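Local coordinates for putative D-alanine N-acetyltransferase of GNAT family (Desulfovibrio desulfuricans subsp. desulfuricans str., PDB 2R7H) that probably transfers an acyl group, most likely acetyl from acetyl-CoA, to an acceptor that may be D-alanine, as a member of the GNAT family, at the interface of chains A and B. Sequence-based numbering; all coordinates share one arbitrary frame. Chains: chain A/B, Putative D-alanine N-acetyltransferase of GNAT family.

The interface of chains A and B. Residues chain A 156-159, 171; chain B 156-159, 171.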
loop_
_atom_site.group_PDB
_atom_site.type_symbol
_atom_site.label_atom_id
_atom_site.label_comp_id
_atom_site.label_asym_id
_atom_site.label_seq_id
_atom_site.Cartn_x
_atom_site.Cartn_y
_atom_site.Cartn_z
ATOM N N GLU A 156 12.288 -3.301 10.143
ATOM C CA GLU A 156 12.140 -1.972 10.710
ATOM C C GLU A 156 10.861 -1.739 11.508
ATOM O O GLU A 156 10.878 -0.917 12.444
ATOM C CB GLU A 156 12.264 -0.922 9.616
ATOM C CG GLU A 156 12.384 0.492 10.148
ATOM C CD GLU A 156 12.767 1.484 9.116
ATOM O OE1 GLU A 156 12.559 1.214 7.933
ATOM O OE2 GLU A 156 13.250 2.559 9.493
ATOM N N ALA A 157 9.774 -2.433 11.133
ATOM C CA ALA A 157 8.466 -2.267 11.771
ATOM C C ALA A 157 7.701 -3.578 11.834
ATOM O O ALA A 157 7.899 -4.438 11.008
ATOM C CB ALA A 157 7.632 -1.284 10.935
ATOM N N VAL A 158 6.871 -3.727 12.867
ATOM C CA VAL A 158 5.955 -4.871 13.053
ATOM C C VAL A 158 4.597 -4.265 13.343
ATOM O O VAL A 158 4.505 -3.411 14.223
ATOM C CB VAL A 158 6.281 -5.790 14.212
ATOM C CG1 VAL A 158 5.201 -6.927 14.283
ATOM C CG2 VAL A 158 7.646 -6.362 14.042
ATOM N N LEU A 159 3.604 -4.521 12.473
ATOM C CA LEU A 159 2.254 -4.086 12.690
ATOM C C LEU A 159 1.508 -5.338 13.162
ATOM O O LEU A 159 1.305 -6.295 12.414
ATOM C CB LEU A 159 1.610 -3.524 11.440
ATOM C CG LEU A 159 2.375 -2.372 10.870
ATOM C CD1 LEU A 159 1.523 -2.050 9.600
ATOM C CD2 LEU A 159 2.540 -1.117 11.766
ATOM N N ILE A 171 7.821 -5.353 8.310
ATOM C CA ILE A 171 8.238 -4.501 7.189
ATOM C C ILE A 171 9.777 -4.528 7.234
ATOM O O ILE A 171 10.412 -4.182 8.274
ATOM C CB ILE A 171 7.688 -3.076 7.201
ATOM C CG1 ILE A 171 6.167 -3.080 7.312
ATOM C CG2 ILE A 171 8.194 -2.270 5.903
ATOM C CD1 ILE A 171 5.525 -1.714 7.294
ATOM N N GLU B 156 2.636 3.067 15.826
ATOM C CA GLU B 156 3.164 1.680 15.905
ATOM C C GLU B 156 4.444 1.408 15.112
ATOM O O GLU B 156 5.168 0.468 15.445
ATOM C CB GLU B 156 2.083 0.671 15.544
ATOM C CG GLU B 156 2.488 -0.794 15.748
ATOM C CD GLU B 156 1.386 -1.762 15.511
ATOM O OE1 GLU B 156 0.489 -1.449 14.705
ATOM O OE2 GLU B 156 1.457 -2.880 16.080
ATOM N N ALA B 157 4.730 2.198 14.075
ATOM C CA ALA B 157 5.924 2.002 13.253
ATOM C C ALA B 157 6.400 3.331 12.688
ATOM O O ALA B 157 5.597 4.237 12.432
ATOM C CB ALA B 157 5.602 1.051 12.100
ATOM N N VAL B 158 7.712 3.396 12.469
ATOM C CA VAL B 158 8.418 4.528 11.909
ATOM C C VAL B 158 9.344 3.927 10.840
ATOM O O VAL B 158 10.070 2.986 11.123
ATOM C CB VAL B 158 9.227 5.276 13.004
ATOM C CG1 VAL B 158 9.985 6.480 12.410
ATOM C CG2 VAL B 158 8.313 5.744 14.121
ATOM N N LEU B 159 9.186 4.360 9.586
ATOM C CA LEU B 159 10.021 3.937 8.478
ATOM C C LEU B 159 10.861 5.188 8.180
ATOM O O LEU B 159 10.334 6.170 7.653
ATOM C CB LEU B 159 9.189 3.423 7.277
ATOM C CG LEU B 159 8.182 2.264 7.580
ATOM C CD1 LEU B 159 7.560 1.810 6.251
ATOM C CD2 LEU B 159 8.816 1.067 8.315
ATOM N N ILE B 171 3.328 5.236 11.133
ATOM C CA ILE B 171 2.109 4.427 10.958
ATOM C C ILE B 171 1.416 4.380 12.306
ATOM O O ILE B 171 2.006 3.945 13.320
ATOM C CB ILE B 171 2.375 3.000 10.426
ATOM C CG1 ILE B 171 3.175 3.037 9.105
ATOM C CG2 ILE B 171 1.033 2.288 10.187
ATOM C CD1 ILE B 171 3.616 1.658 8.554
HETATM O O HOH W 1 12.589 3.095 12.120
HETATM O O HOH W 2 9.033 0.834 13.779
HETATM O O HOH W 3 7.134 -1.213 14.816
#
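Strand 154-159 of chain A runs antiparallel to its twin in chain B, and strands 167-175 contribute A:Ile171 and B:Ile171. The two edges do not join directly: within this patch no nitrogen or oxygen of one chain comes within bonding distance of the other, and waters replace the missing rungs. Water 2 lies 2.9 Å from A:Glu156 O and accepts the backbone N-H of B:Val158 (162° at H). Water 3 repeats this with the chains exchanged, 2.7 Å from B:Glu156 O, and the two waters bond to each other. At the two-fold axis A:Ala157 CB and B:Ala157 CB abut at 3.3 Å, tighter than normal carbon contact, which may help keep the backbones too far apart for direct bonds. Beside this pair B:Leu159 CD2 packs 3.7 Å from A:Ala157 CB. A:Glu156, extended with CG anti to the backbone N (chi1 -169°), crosses B:Leu159 obliquely and lays its carboxylate along that residue's backbone. Water 1 ties A:Glu156 OE2 to B:Val158 O. The leucine and isoleucine side chains pack on the face opposite waters 2 and 3: A:Ile171 and B:Ile171 reach tip to tip, CD1 to CD1 at 4.1 Å, while A:Ile171 and B:Leu159 cross at about a right angle, CG2 touching both leucine methyls. The patch lies on the two-fold axis of the deposited pair, near the C-terminal end of each chain, and may mark a dimer.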